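PDB 3GBH: NAD(P)H-flavin oxidoreductase from Staphylococcus epidermidis ATCC 12228, which probably uses a bound FMN cofactor to transfer electrons from NAD(P)H, as in other members of the nitroreductase family. Local coordinates for residues B[49-61]-B[84-98]. Numbering follows the deposited sequence.
Sequences VNMQPWRIAVVQS and AMLIIFGDLQNYEKA. With FMN (flavin mononucleotide), chain E.
R55, with CG beside its backbone N (chi1 -56°) and the chain bent at chi2, folds its guanidinium back toward D91, whose CG lies anti to its own N. NH2 alone donates to D91 OD2, a salt bridge of 2.9 Å on the anti lone pair; the acceptor is tilted well out of the guanidinium plane and the two groups are turned 76° apart, so the pairing is not bidentate. The rest of its shell adds to the hold: NH1 donates to the carbonyls of Q52 and W54, NH2 and NE each donate to a water, and K97 CE lies over one face near the rim, 3.5 Å from R55 NH2, with P53 O toward the rim of the opposite face. D91 OD1 forms a salt bridge with R182 and accepts from Q93 N, closing an Asx turn. Nearby, P53 CB packs on N94 CB at 3.6 Å, M51 SE reaches A98 CB at 3.7 Å, and N50 borders the FMN ribityl chain. Antiparallel strands 54-59 and 84-91 are registered by reciprocal bonds such as F89 N to R55 O (2.9 Å, 178°). V58 CG1 lies against L86 CD2 on one sheet face; F89 and A57 meet helix 172-176 on the other. Strand 183-192 flanks 84-91, while I56 to V58 pair in parallel with a strand of the second subunit, so the sheet runs on across the interface.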
loop_
_atom_site.group_PDB
_atom_site.type_symbol
_atom_site.label_atom_id
_atom_site.label_comp_id
_atom_site.label_asym_id
_atom_site.label_seq_id
_atom_site.Cartn_x
_atom_site.Cartn_y
_atom_site.Cartn_z
ATOM N N VAL B 49 -23.481 24.218 -3.764
ATOM C CA VAL B 49 -24.845 24.056 -3.209
ATOM C C VAL B 49 -25.767 23.114 -3.991
ATOM O O VAL B 49 -26.986 23.259 -3.951
ATOM C CB VAL B 49 -25.528 25.419 -2.873
ATOM C CG1 VAL B 49 -24.783 26.055 -1.677
ATOM C CG2 VAL B 49 -25.534 26.361 -4.057
ATOM N N ASN B 50 -25.159 22.121 -4.645
ATOM C CA ASN B 50 -25.871 21.157 -5.465
ATOM C C ASN B 50 -26.780 21.784 -6.525
ATOM O O ASN B 50 -27.805 21.207 -6.894
ATOM C CB ASN B 50 -26.658 20.196 -4.576
ATOM C CG ASN B 50 -27.012 18.899 -5.285
ATOM O OD1 ASN B 50 -26.267 18.417 -6.152
ATOM N ND2 ASN B 50 -28.159 18.334 -4.927
HETATM N N MSE B 51 -26.376 22.934 -7.044
HETATM C CA MSE B 51 -27.252 23.687 -7.928
HETATM C C MSE B 51 -27.115 23.246 -9.367
HETATM O O MSE B 51 -27.917 23.647 -10.174
HETATM C CB MSE B 51 -27.038 25.182 -7.774
HETATM C CG MSE B 51 -28.255 25.994 -8.157
HETATM SE SE MSE B 51 -29.754 25.702 -6.946
HETATM C CE MSE B 51 -29.047 26.597 -5.385
ATOM N N GLN B 52 -26.123 22.418 -9.694
ATOM C CA GLN B 52 -26.111 21.719 -10.976
ATOM C C GLN B 52 -26.349 22.663 -12.166
ATOM O O GLN B 52 -27.301 22.511 -12.901
ATOM C CB GLN B 52 -27.178 20.643 -10.936
ATOM C CG GLN B 52 -26.926 19.606 -9.857
ATOM C CD GLN B 52 -28.130 18.733 -9.642
ATOM O OE1 GLN B 52 -28.526 17.947 -10.533
ATOM N NE2 GLN B 52 -28.772 18.909 -8.491
ATOM N N PRO B 53 -25.465 23.653 -12.357
ATOM C CA PRO B 53 -25.714 24.688 -13.371
ATOM C C PRO B 53 -25.377 24.292 -14.827
ATOM O O PRO B 53 -25.516 25.123 -15.767
ATOM C CB PRO B 53 -24.797 25.799 -12.919
ATOM C CG PRO B 53 -23.581 25.075 -12.381
ATOM C CD PRO B 53 -24.174 23.846 -11.678
ATOM N N TRP B 54 -24.935 23.056 -15.027
ATOM C CA TRP B 54 -24.459 22.624 -16.329
ATOM C C TRP B 54 -25.625 22.349 -17.252
ATOM O O TRP B 54 -26.653 21.811 -16.824
ATOM C CB TRP B 54 -23.609 21.367 -16.229
ATOM C CG TRP B 54 -24.112 20.356 -15.236
ATOM C CD1 TRP B 54 -25.235 19.597 -15.337
ATOM C CD2 TRP B 54 -23.514 20.027 -13.973
ATOM N NE1 TRP B 54 -25.355 18.783 -14.236
ATOM C CE2 TRP B 54 -24.317 19.040 -13.377
ATOM C CE3 TRP B 54 -22.370 20.462 -13.302
ATOM C CZ2 TRP B 54 -24.021 18.491 -12.137
ATOM C CZ3 TRP B 54 -22.072 19.923 -12.069
ATOM C CH2 TRP B 54 -22.876 18.949 -11.500
ATOM N N ARG B 55 -25.439 22.693 -18.533
ATOM C CA ARG B 55 -26.442 22.436 -19.575
ATOM C C ARG B 55 -25.713 21.899 -20.799
ATOM O O ARG B 55 -24.829 22.560 -21.331
ATOM C CB ARG B 55 -27.157 23.730 -19.939
ATOM C CG ARG B 55 -27.817 24.441 -18.741
ATOM C CD ARG B 55 -28.977 23.668 -18.100
ATOM N NE ARG B 55 -29.539 24.463 -17.011
ATOM C CZ ARG B 55 -29.304 24.268 -15.719
ATOM N NH1 ARG B 55 -28.547 23.265 -15.286
ATOM N NH2 ARG B 55 -29.844 25.092 -14.842
ATOM N N ILE B 56 -26.094 20.716 -21.257
ATOM C CA ILE B 56 -25.365 20.017 -22.328
ATOM C C ILE B 56 -26.163 20.052 -23.647
ATOM O O ILE B 56 -27.256 19.492 -23.729
ATOM C CB ILE B 56 -25.081 18.553 -21.952
ATOM C CG1 ILE B 56 -24.367 18.474 -20.588
ATOM C CG2 ILE B 56 -24.236 17.877 -23.096
ATOM C CD1 ILE B 56 -24.171 17.046 -20.064
ATOM N N ALA B 57 -25.610 20.721 -24.668
ATOM C CA ALA B 57 -26.119 20.639 -26.040
ATOM C C ALA B 57 -25.374 19.490 -26.727
ATOM O O ALA B 57 -24.164 19.580 -26.939
ATOM C CB ALA B 57 -25.904 21.978 -26.799
ATOM N N VAL B 58 -26.088 18.400 -27.030
ATOM C CA VAL B 58 -25.486 17.226 -27.662
ATOM C C VAL B 58 -25.707 17.417 -29.162
ATOM O O VAL B 58 -26.781 17.078 -29.699
ATOM C CB VAL B 58 -26.152 15.929 -27.169
ATOM C CG1 VAL B 58 -25.491 14.710 -27.791
ATOM C CG2 VAL B 58 -26.164 15.855 -25.600
ATOM N N VAL B 59 -24.713 18.015 -29.829
ATOM C CA VAL B 59 -24.813 18.289 -31.251
ATOM C C VAL B 59 -24.484 17.041 -32.057
ATOM O O VAL B 59 -23.337 16.662 -32.184
ATOM C CB VAL B 59 -23.895 19.456 -31.679
ATOM C CG1 VAL B 59 -24.037 19.719 -33.185
ATOM C CG2 VAL B 59 -24.236 20.698 -30.858
ATOM N N GLN B 60 -25.515 16.435 -32.629
ATOM C CA GLN B 60 -25.371 15.189 -33.377
ATOM C C GLN B 60 -25.895 15.274 -34.819
ATOM O O GLN B 60 -25.389 14.571 -35.677
ATOM C CB GLN B 60 -26.076 14.061 -32.626
ATOM C CG GLN B 60 -27.557 14.366 -32.386
ATOM C CD GLN B 60 -28.367 13.186 -31.832
ATOM O OE1 GLN B 60 -29.595 13.160 -31.982
ATOM N NE2 GLN B 60 -27.694 12.251 -31.132
ATOM N N SER B 61 -26.882 16.130 -35.091
ATOM C CA SER B 61 -27.505 16.199 -36.424
ATOM C C SER B 61 -26.567 16.807 -37.453
ATOM O O SER B 61 -25.754 17.651 -37.109
ATOM C CB SER B 61 -28.802 17.015 -36.395
ATOM O OG SER B 61 -28.512 18.386 -36.272
ATOM N N ALA B 84 -20.889 12.869 -31.631
ATOM C CA ALA B 84 -21.556 14.073 -31.189
ATOM C C ALA B 84 -20.490 15.068 -30.762
ATOM O O ALA B 84 -19.415 14.661 -30.277
ATOM C CB ALA B 84 -22.517 13.754 -29.982
HETATM N N MSE B 85 -20.794 16.358 -30.925
HETATM C CA MSE B 85 -20.036 17.420 -30.260
HETATM C C MSE B 85 -20.869 17.939 -29.097
HETATM O O MSE B 85 -21.912 18.574 -29.296
HETATM C CB MSE B 85 -19.739 18.555 -31.226
HETATM C CG MSE B 85 -18.944 19.708 -30.608
HETATM SE SE MSE B 85 -17.144 19.209 -30.053
HETATM C CE MSE B 85 -16.323 19.224 -31.799
ATOM N N LEU B 86 -20.405 17.672 -27.887
ATOM C CA LEU B 86 -21.071 18.129 -26.683
ATOM C C LEU B 86 -20.604 19.552 -26.440
ATOM O O LEU B 86 -19.412 19.790 -26.435
ATOM C CB LEU B 86 -20.701 17.246 -25.496
ATOM C CG LEU B 86 -20.830 15.729 -25.675
ATOM C CD1 LEU B 86 -20.557 14.998 -24.365
ATOM C CD2 LEU B 86 -22.194 15.357 -26.212
ATOM N N ILE B 87 -21.527 20.494 -26.296
ATOM C CA ILE B 87 -21.158 21.848 -25.884
ATOM C C ILE B 87 -21.799 22.097 -24.529
ATOM O O ILE B 87 -23.022 22.052 -24.402
ATOM C CB ILE B 87 -21.589 22.897 -26.893
ATOM C CG1 ILE B 87 -21.150 22.490 -28.313
ATOM C CG2 ILE B 87 -21.007 24.282 -26.527
ATOM C CD1 ILE B 87 -21.649 23.445 -29.431
ATOM N N ILE B 88 -20.966 22.344 -23.517
ATOM C CA ILE B 88 -21.431 22.480 -22.150
ATOM C C ILE B 88 -21.456 23.963 -21.800
ATOM O O ILE B 88 -20.466 24.659 -21.947
ATOM C CB ILE B 88 -20.534 21.725 -21.179
ATOM C CG1 ILE B 88 -20.540 20.220 -21.509
ATOM C CG2 ILE B 88 -20.976 21.959 -19.728
ATOM C CD1 ILE B 88 -19.338 19.492 -20.975
ATOM N N PHE B 89 -22.634 24.420 -21.393
ATOM C CA PHE B 89 -22.911 25.774 -21.015
ATOM C C PHE B 89 -23.167 25.793 -19.510
ATOM O O PHE B 89 -23.579 24.793 -18.930
ATOM C CB PHE B 89 -24.177 26.262 -21.715
ATOM C CG PHE B 89 -24.036 26.466 -23.193
ATOM C CD1 PHE B 89 -24.182 25.395 -24.065
ATOM C CD2 PHE B 89 -23.786 27.740 -23.712
ATOM C CE1 PHE B 89 -24.060 25.575 -25.426
ATOM C CE2 PHE B 89 -23.661 27.946 -25.051
ATOM C CZ PHE B 89 -23.796 26.854 -25.939
ATOM N N GLY B 90 -22.927 26.940 -18.901
ATOM C CA GLY B 90 -23.237 27.168 -17.506
ATOM C C GLY B 90 -24.419 28.127 -17.445
ATOM O O GLY B 90 -24.466 29.114 -18.170
ATOM N N ASP B 91 -25.396 27.817 -16.612
ATOM C CA ASP B 91 -26.578 28.680 -16.444
ATOM C C ASP B 91 -26.281 29.703 -15.337
ATOM O O ASP B 91 -26.153 29.347 -14.178
ATOM C CB ASP B 91 -27.782 27.802 -16.093
ATOM C CG ASP B 91 -29.039 28.565 -15.878
ATOM O OD1 ASP B 91 -29.112 29.813 -16.100
ATOM O OD2 ASP B 91 -29.997 27.868 -15.537
ATOM N N LEU B 92 -26.174 30.972 -15.702
ATOM C CA LEU B 92 -25.882 32.045 -14.732
ATOM C C LEU B 92 -27.074 32.344 -13.822
ATOM O O LEU B 92 -26.909 33.051 -12.820
ATOM C CB LEU B 92 -25.475 33.344 -15.466
ATOM C CG LEU B 92 -24.219 33.291 -16.335
ATOM C CD1 LEU B 92 -24.059 34.615 -17.115
ATOM C CD2 LEU B 92 -22.992 33.010 -15.501
ATOM N N GLN B 93 -28.257 31.817 -14.171
ATOM C CA GLN B 93 -29.461 31.868 -13.312
ATOM C C GLN B 93 -29.867 30.485 -12.815
ATOM O O GLN B 93 -31.053 30.150 -12.691
ATOM C CB GLN B 93 -30.603 32.546 -14.053
ATOM C CG GLN B 93 -30.284 33.988 -14.433
ATOM C CD GLN B 93 -31.323 34.588 -15.331
ATOM O OE1 GLN B 93 -32.506 34.468 -15.076
ATOM N NE2 GLN B 93 -30.883 35.255 -16.391
ATOM N N ASN B 94 -28.855 29.696 -12.464
ATOM C CA ASN B 94 -29.039 28.326 -12.084
ATOM C C ASN B 94 -29.955 28.128 -10.871
ATOM O O ASN B 94 -30.520 27.033 -10.690
ATOM C CB ASN B 94 -27.680 27.666 -11.839
ATOM C CG ASN B 94 -26.808 28.445 -10.884
ATOM O OD1 ASN B 94 -27.126 28.523 -9.713
ATOM N ND2 ASN B 94 -25.676 29.023 -11.380
ATOM N N TYR B 95 -30.064 29.175 -10.047
ATOM C CA TYR B 95 -30.872 29.164 -8.815
ATOM C C TYR B 95 -32.363 29.122 -9.132
ATOM O O TYR B 95 -33.188 28.841 -8.264
ATOM C CB TYR B 95 -30.569 30.392 -7.945
ATOM C CG TYR B 95 -30.621 31.685 -8.724
ATOM C CD1 TYR B 95 -31.831 32.259 -9.068
ATOM C CD2 TYR B 95 -29.450 32.281 -9.195
ATOM C CE1 TYR B 95 -31.876 33.408 -9.808
ATOM C CE2 TYR B 95 -29.487 33.424 -9.920
ATOM C CZ TYR B 95 -30.696 33.980 -10.245
ATOM O OH TYR B 95 -30.726 35.141 -10.995
ATOM N N GLU B 96 -32.720 29.373 -10.387
ATOM C CA GLU B 96 -34.114 29.189 -10.790
ATOM C C GLU B 96 -34.576 27.733 -10.637
ATOM O O GLU B 96 -35.767 27.496 -10.583
ATOM C CB GLU B 96 -34.375 29.708 -12.216
ATOM C CG GLU B 96 -34.214 31.212 -12.378
ATOM C CD GLU B 96 -35.316 32.026 -11.711
ATOM O OE1 GLU B 96 -36.385 31.463 -11.436
ATOM O OE2 GLU B 96 -35.109 33.225 -11.453
ATOM N N LYS B 97 -33.653 26.776 -10.569
ATOM C CA LYS B 97 -33.991 25.353 -10.317
ATOM C C LYS B 97 -33.909 24.916 -8.851
ATOM O O LYS B 97 -34.095 23.725 -8.527
ATOM C CB LYS B 97 -33.094 24.430 -11.183
ATOM C CG LYS B 97 -33.396 24.570 -12.719
ATOM C CD LYS B 97 -32.847 23.399 -13.495
ATOM C CE LYS B 97 -33.011 23.583 -15.014
ATOM N NZ LYS B 97 -34.406 23.789 -15.419
ATOM N N ALA B 98 -33.617 25.858 -7.957
ATOM C CA ALA B 98 -33.419 25.538 -6.540
ATOM C C ALA B 98 -34.649 24.865 -5.923
ATOM O O ALA B 98 -34.527 23.852 -5.239
ATOM C CB ALA B 98 -33.061 26.799 -5.759
HETATM N N1 FMN E . -19.681 21.889 0.690
HETATM C C2 FMN E . -19.455 22.510 1.901
HETATM O O2 FMN E . -19.763 21.922 2.956
HETATM N N3 FMN E . -18.901 23.784 1.931
HETATM C C4 FMN E . -18.558 24.456 0.768
HETATM O O4 FMN E . -18.058 25.592 0.873
HETATM C C4A FMN E . -18.799 23.836 -0.479
HETATM N N5 FMN E . -18.517 24.474 -1.682
HETATM C C5A FMN E . -18.494 23.726 -2.850
HETATM C C6 FMN E . -17.910 24.246 -4.004
HETATM C C7 FMN E . -17.846 23.529 -5.170
HETATM C C7M FMN E . -17.192 24.110 -6.398
HETATM C C8 FMN E . -18.383 22.256 -5.205
HETATM C C8M FMN E . -18.292 21.466 -6.472
HETATM C C9 FMN E . -18.964 21.712 -4.072
HETATM C C9A FMN E . -19.040 22.441 -2.874
HETATM N N10 FMN E . -19.618 21.922 -1.713
HETATM C C10 FMN E . -19.384 22.554 -0.506
HETATM C "C1'" FMN E . -20.173 20.503 -1.698
HETATM C "C2'" FMN E . -21.529 20.493 -2.389
HETATM O "O2'" FMN E . -22.554 20.934 -1.508
HETATM C "C3'" FMN E . -21.850 19.070 -2.814
HETATM O "O3'" FMN E . -20.891 18.625 -3.736
HETATM C "C4'" FMN E . -23.250 18.927 -3.391
HETATM O "O4'" FMN E . -24.133 19.184 -2.309
HETATM C "C5'" FMN E . -23.436 17.523 -3.967
HETATM O "O5'" FMN E . -23.280 16.511 -2.956
HETATM P P FMN E . -22.176 15.359 -3.124
HETATM O O1P FMN E . -22.193 14.472 -1.884
HETATM O O2P FMN E . -20.822 16.005 -3.286
HETATM O O3P FMN E . -22.390 14.537 -4.339
HETATM O O HOH W 1 -29.649 24.786 -12.009
HETATM O O HOH W 2 -31.882 25.992 -17.695
#